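Local coordinates for protein 7,8-dihydro-6-hydroxymethylpterin pyrophosphokinase-dihydropteroate synthase (Plasmodium falciparum, PDB 6JWS) that probably catalyses two consecutive steps of folate biosynthesis, pyrophosphorylation of 6-hydroxymethyl-7,8-dihydropterin by ATP and condensation of the product with 4-aminobenzoate to 7,8-dihydropteroate, at residues Ile479-Ile484 with Asp496-Leu501; Ile500-Ser505 with Ser525-His530. The protein carries 1 engineered substitution. One frame throughout, in Å; residues are numbered along the deposited sequence.

Interaction 1 of 2, residues Ile479-Ile484 with Asp496-Leu501. With PT1 (pteroic acid), chain I.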
# COMPACT_ATOMS: atom_id res chain seq x y z
N ILE B 479 -28.56 1.61 -8.39
CA ILE B 479 -29.26 2.07 -7.20
C ILE B 479 -29.35 0.93 -6.19
O ILE B 479 -29.91 -0.13 -6.48
CB ILE B 479 -30.65 2.65 -7.53
CG1 ILE B 479 -30.59 3.79 -8.55
CG2 ILE B 479 -31.38 3.09 -6.27
CD1 ILE B 479 -29.62 4.89 -8.17
N SER B 480 -28.90 1.22 -4.97
CA SER B 480 -29.00 0.29 -3.86
C SER B 480 -29.96 0.83 -2.80
O SER B 480 -29.93 2.01 -2.45
CB SER B 480 -27.60 0.06 -3.30
OG SER B 480 -27.66 -0.76 -2.15
N ILE B 481 -30.81 -0.05 -2.25
CA ILE B 481 -31.70 0.38 -1.18
C ILE B 481 -31.30 -0.29 0.13
O ILE B 481 -31.26 -1.52 0.22
CB ILE B 481 -33.19 0.19 -1.50
CG1 ILE B 481 -34.07 0.49 -0.29
CG2 ILE B 481 -33.51 -1.19 -2.07
CD1 ILE B 481 -35.45 0.97 -0.67
N ASP B 482 -31.00 0.53 1.14
CA ASP B 482 -30.66 0.08 2.47
C ASP B 482 -31.97 -0.19 3.22
O ASP B 482 -32.51 0.71 3.88
CB ASP B 482 -29.82 1.15 3.17
CG ASP B 482 -29.25 0.77 4.53
OD1 ASP B 482 -29.72 -0.22 5.15
OD2 ASP B 482 -28.30 1.46 4.98
N THR B 483 -32.47 -1.42 3.10
CA THR B 483 -33.68 -1.82 3.80
C THR B 483 -33.59 -3.27 4.28
O THR B 483 -32.85 -4.08 3.70
CB THR B 483 -34.93 -1.60 2.91
OG1 THR B 483 -36.05 -1.77 3.76
CG2 THR B 483 -35.05 -2.54 1.72
N ILE B 484 -34.38 -3.61 5.30
CA ILE B 484 -34.57 -4.99 5.72
C ILE B 484 -36.03 -5.36 5.49
O ILE B 484 -36.49 -6.46 5.88
CB ILE B 484 -34.20 -5.18 7.20
CG1 ILE B 484 -35.11 -4.37 8.13
CG2 ILE B 484 -32.72 -4.86 7.44
CD1 ILE B 484 -34.80 -4.52 9.61
N ASP B 496 -39.35 -0.84 -10.60
CA ASP B 496 -38.02 -0.72 -11.19
C ASP B 496 -37.28 0.49 -10.64
O ASP B 496 -36.67 1.26 -11.38
CB ASP B 496 -38.03 -0.79 -12.72
CG ASP B 496 -38.36 -2.18 -13.25
OD1 ASP B 496 -39.57 -2.50 -13.40
OD2 ASP B 496 -37.40 -2.96 -13.50
N LEU B 497 -37.30 0.65 -9.31
CA LEU B 497 -36.70 1.83 -8.71
C LEU B 497 -35.27 1.52 -8.24
O LEU B 497 -34.54 2.46 -7.94
CB LEU B 497 -37.58 2.33 -7.55
CG LEU B 497 -39.01 2.72 -7.93
CD1 LEU B 497 -39.77 3.27 -6.74
CD2 LEU B 497 -39.02 3.75 -9.05
N VAL B 498 -34.89 0.23 -8.18
CA VAL B 498 -33.65 -0.17 -7.53
C VAL B 498 -33.03 -1.36 -8.26
O VAL B 498 -33.74 -2.12 -8.92
CB VAL B 498 -33.83 -0.48 -6.02
CG1 VAL B 498 -34.34 0.73 -5.26
CG2 VAL B 498 -34.72 -1.70 -5.77
N ASP B 499 -31.71 -1.53 -8.08
CA ASP B 499 -30.96 -2.67 -8.57
C ASP B 499 -30.50 -3.61 -7.45
O ASP B 499 -30.38 -4.80 -7.69
CB ASP B 499 -29.72 -2.17 -9.32
CG ASP B 499 -30.14 -1.22 -10.40
OD1 ASP B 499 -30.90 -1.68 -11.30
OD2 ASP B 499 -29.77 -0.01 -10.30
N ILE B 500 -30.19 -3.10 -6.26
CA ILE B 500 -29.46 -3.88 -5.27
C ILE B 500 -30.19 -3.79 -3.93
O ILE B 500 -30.56 -2.70 -3.52
CB ILE B 500 -28.00 -3.37 -5.12
CG1 ILE B 500 -27.16 -3.68 -6.37
CG2 ILE B 500 -27.35 -3.95 -3.86
CD1 ILE B 500 -25.80 -3.02 -6.39
N LEU B 501 -30.42 -4.95 -3.29
CA LEU B 501 -30.82 -4.96 -1.89
C LEU B 501 -29.57 -4.85 -1.00
O LEU B 501 -28.64 -5.66 -1.09
CB LEU B 501 -31.64 -6.22 -1.59
CG LEU B 501 -31.98 -6.47 -0.10
CD1 LEU B 501 -32.86 -5.37 0.48
CD2 LEU B 501 -32.68 -7.81 0.08
C2 PT1 I . -22.65 -0.34 6.53
C3 PT1 I . -23.75 0.56 6.85
C5 PT1 I . -24.99 0.38 6.08
N6 PT1 I . -23.67 1.53 7.80
C7 PT1 I . -23.98 -1.44 4.90
N9 PT1 I . -25.04 -0.60 5.14
C10 PT1 I . -24.75 2.31 8.05
N11 PT1 I . -24.07 -2.44 3.95
C12 PT1 I . -25.94 2.12 7.35
C21 PT1 I . -20.62 4.12 14.22
O22 PT1 I . -20.19 5.30 14.28
O1 PT1 I . -21.49 -0.24 7.19
N4 PT1 I . -22.81 -1.28 5.57
N8 PT1 I . -26.02 1.19 6.38
C13 PT1 I . -24.65 3.35 9.14
N14 PT1 I . -24.61 2.65 10.46
C15 PT1 I . -23.67 2.98 11.37
C16 PT1 I . -23.17 2.01 12.26
C17 PT1 I . -23.21 4.34 11.41
C18 PT1 I . -22.17 2.39 13.19
C19 PT1 I . -22.23 4.71 12.36
C20 PT1 I . -21.69 3.73 13.24
O23 PT1 I . -20.14 3.26 14.98

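Interaction 2 of 2, residues Ile500-Ser505 with Ser525-His530. With PT1 (pteroic acid), chain I; ACT (acetate ion), chain M.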
# COMPACT_ATOMS: atom_id res chain seq x y z
N ILE B 500 -30.19 -3.10 -6.26
CA ILE B 500 -29.46 -3.88 -5.27
C ILE B 500 -30.19 -3.79 -3.93
O ILE B 500 -30.56 -2.70 -3.52
CB ILE B 500 -28.00 -3.37 -5.12
CG1 ILE B 500 -27.16 -3.68 -6.37
CG2 ILE B 500 -27.35 -3.95 -3.86
CD1 ILE B 500 -25.80 -3.02 -6.39
N LEU B 501 -30.42 -4.95 -3.29
CA LEU B 501 -30.82 -4.96 -1.89
C LEU B 501 -29.57 -4.85 -1.00
O LEU B 501 -28.64 -5.66 -1.09
CB LEU B 501 -31.64 -6.22 -1.59
CG LEU B 501 -31.98 -6.47 -0.10
CD1 LEU B 501 -32.86 -5.37 0.48
CD2 LEU B 501 -32.68 -7.81 0.08
N ASN B 502 -29.57 -3.85 -0.12
CA ASN B 502 -28.57 -3.73 0.93
C ASN B 502 -29.23 -4.06 2.27
O ASN B 502 -29.89 -3.22 2.86
CB ASN B 502 -27.98 -2.32 0.93
CG ASN B 502 -27.03 -2.09 2.07
OD1 ASN B 502 -26.55 -3.05 2.67
ND2 ASN B 502 -26.77 -0.83 2.42
N ASP B 503 -29.05 -5.31 2.74
CA ASP B 503 -29.79 -5.81 3.89
C ASP B 503 -28.84 -5.98 5.09
O ASP B 503 -28.09 -6.95 5.17
CB ASP B 503 -30.54 -7.10 3.52
CG ASP B 503 -31.53 -7.59 4.57
OD1 ASP B 503 -31.20 -7.57 5.80
OD2 ASP B 503 -32.66 -7.97 4.16
N ILE B 504 -28.89 -5.02 6.02
CA ILE B 504 -27.97 -5.03 7.15
C ILE B 504 -28.27 -6.17 8.13
O ILE B 504 -27.48 -6.40 9.04
CB ILE B 504 -27.92 -3.65 7.85
CG1 ILE B 504 -29.25 -3.26 8.50
CG2 ILE B 504 -27.39 -2.58 6.89
CD1 ILE B 504 -29.14 -2.13 9.52
N SER B 505 -29.37 -6.90 7.94
CA SER B 505 -29.63 -8.09 8.76
C SER B 505 -29.15 -9.37 8.07
O SER B 505 -29.38 -10.47 8.56
CB SER B 505 -31.11 -8.18 9.19
OG SER B 505 -31.96 -8.65 8.14
N SER B 525 -29.01 -8.18 -7.21
CA SER B 525 -27.86 -8.40 -6.35
C SER B 525 -28.19 -7.97 -4.93
O SER B 525 -29.14 -7.22 -4.69
CB SER B 525 -26.69 -7.67 -6.88
OG SER B 525 -26.29 -8.29 -8.08
N VAL B 526 -27.35 -8.40 -3.99
CA VAL B 526 -27.68 -8.24 -2.59
C VAL B 526 -26.39 -8.11 -1.78
O VAL B 526 -25.45 -8.87 -2.01
CB VAL B 526 -28.56 -9.39 -2.07
CG1 VAL B 526 -28.00 -10.78 -2.41
CG2 VAL B 526 -28.88 -9.24 -0.59
N VAL B 527 -26.40 -7.16 -0.84
CA VAL B 527 -25.35 -7.03 0.14
C VAL B 527 -25.82 -7.70 1.44
O VAL B 527 -26.90 -7.39 1.94
CB VAL B 527 -24.96 -5.55 0.34
CG1 VAL B 527 -23.76 -5.37 1.28
CG2 VAL B 527 -24.71 -4.83 -0.99
N LEU B 528 -25.02 -8.63 1.98
CA LEU B 528 -25.29 -9.21 3.28
C LEU B 528 -24.30 -8.65 4.29
O LEU B 528 -23.07 -8.75 4.11
CB LEU B 528 -25.15 -10.73 3.21
CG LEU B 528 -25.98 -11.44 2.13
CD1 LEU B 528 -25.54 -12.91 2.03
CD2 LEU B 528 -27.48 -11.31 2.42
N MET B 529 -24.84 -8.09 5.37
CA MET B 529 -23.98 -7.50 6.38
C MET B 529 -24.13 -8.24 7.71
O MET B 529 -25.22 -8.69 8.04
CB MET B 529 -24.32 -6.01 6.57
CG MET B 529 -23.24 -5.22 7.26
SD MET B 529 -23.87 -3.63 7.88
CE MET B 529 -24.59 -4.19 9.43
N HIS B 530 -23.04 -8.32 8.48
CA HIS B 530 -23.05 -8.82 9.85
C HIS B 530 -23.32 -7.69 10.85
O HIS B 530 -22.63 -6.67 10.86
CB HIS B 530 -21.71 -9.45 10.23
CG HIS B 530 -21.70 -9.90 11.66
ND1 HIS B 530 -21.27 -9.08 12.69
CD2 HIS B 530 -22.08 -11.07 12.23
CE1 HIS B 530 -21.39 -9.71 13.84
NE2 HIS B 530 -21.90 -10.93 13.59
C2 PT1 I . -22.65 -0.34 6.53
C3 PT1 I . -23.75 0.56 6.85
C5 PT1 I . -24.99 0.38 6.08
N6 PT1 I . -23.67 1.53 7.80
C7 PT1 I . -23.98 -1.44 4.90
N9 PT1 I . -25.04 -0.60 5.14
C10 PT1 I . -24.75 2.31 8.05
N11 PT1 I . -24.07 -2.44 3.95
C12 PT1 I . -25.94 2.12 7.35
C21 PT1 I . -20.62 4.12 14.22
O22 PT1 I . -20.19 5.30 14.28
O1 PT1 I . -21.49 -0.24 7.19
N4 PT1 I . -22.81 -1.28 5.57
N8 PT1 I . -26.02 1.19 6.38
C13 PT1 I . -24.65 3.35 9.14
N14 PT1 I . -24.61 2.65 10.46
C15 PT1 I . -23.67 2.98 11.37
C16 PT1 I . -23.17 2.01 12.26
C17 PT1 I . -23.21 4.34 11.41
C18 PT1 I . -22.17 2.39 13.19
C19 PT1 I . -22.23 4.71 12.36
C20 PT1 I . -21.69 3.73 13.24
O23 PT1 I . -20.14 3.26 14.98
C ACT M . -21.74 -13.89 15.58
O ACT M . -22.32 -12.76 15.67
OXT ACT M . -21.26 -14.51 16.54
CH3 ACT M . -21.56 -14.51 14.19

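Interaction 1 of 2, residues Ile479-Ile484 with Asp496-Leu501
Strands 478-482 and 500-503 are parallel neighbours in the TIM barrel of the dihydropteroate synthase part, joined through helix 486-494 as a right-handed beta-alpha-beta crossover. The close-packed part lies around Ile479 and Ile481. The carbonyl O of Ile479 is gripped by two donors, Asp499 N at 2.8 Å and Ile500 N at 3.0 Å, both in the carbonyl plane; two residues on, Ile481 N meets Ile500 O almost along the C=O axis, at 2.9 Å. Outside the barrel wall, CG1 of Val498 touches the CG2 methyls of both isoleucines, 3.8 Å from that of Ile481; the valine side chain crosses that of Ile479 at about a right angle and that of Ile481 obliquely. Leu456 of helix 448-464 and Cys492 of helix 486-494 pack on this cluster. On the inner face Ser480 OG, anti to its backbone N, lies against Ile500 CG2 and is hydrogen-bonded to Asp430. Beyond Ile481 contact with 496-501 thins: Asp482 centres an inverse gamma turn, its OD2 2.7 Å from N8 of pteroic acid, and Thr483 meets Leu501 CD1 through CG2 and its carbonyl O. At the opposite end, partly exposed Asp499 folds its carboxylate back beside its own backbone N (chi1 -55°), so that the anti lone pair of OD2 takes the Ile479 N-H at 2.8 Å in a nearly straight bond of 169°.

Interaction 2 of 2, residues Ile500-Ser505 with Ser525-His530
Asn502 and Val527 stand as a pair on the pterin-facing side of two parallel barrel strands, 500-503 and 525-529, whose axes run 12° apart. The asparagine CG is anti to its backbone N (chi1 175°), sending the amide toward the bound pteroic acid. There OD1 accepts from the 2-amino nitrogen N11 at 2.9 Å, and ND2 donates to ring atom N9 at 3.2 Å, both bonds nearly straight. Val527 flanks this amide, CB and CG1 beside OD1, while its side chain crosses that of Ile500 obliquely, CG2 to CG2. Further along, Ile504 and Met529 lie side by side and point the same way. CB of Ile504 meets Met529 CE at 3.7 Å; its CG2, beside the backbone N, approaches PT1 N9, and the methionine chain, bent at chi3 (83°), brings SD to 3.5 Å from PT1 N4. On the other face Leu501 and Val526 lie side by side, CD2 near CG2, Val526 also packing on Leu562 of helix 547-564. The backbones are knit by bonds from Leu501 N to Ser525 O, Val527 N to Leu501 O (2.7 Å, nearly along the C=O axis) and Asp503 N to Val527 O; the last, Met529 N to Asp503 O, is weak. At the strand's end, Asp503 OD1 closes an Asx turn, its anti lone pair taking Ser505 N and its syn pair Ser505 OG at 2.7 Å. An amide that accepts from N11 and donates to N9, while Ile504 and Met529 touch the pterin itself, is consistent with recognition by hydrogen-bonding pattern as well as shape.

Interactions 1 and 2 share Ile500 and Leu501, so strand 500-503 is the middle of three neighbouring parallel strands of the barrel; the two contact centres lie about 9 Å apart. They also meet directly at Asn502, whose backbone N is 2.9 Å from Ile481 O and whose O is 3.1 Å from Thr483 N, both probable hydrogen bonds. The end of 479-484 that thins against 496-501 is thus held to Asn502, which hydrogen-bonds the pterin. Asp482 from interaction 1 and Asn502, Ile504, Val527 and Met529 from interaction 2 border the same pteroic acid, which is also hydrogen-bonded to Asp575, Lys609 and Arg610.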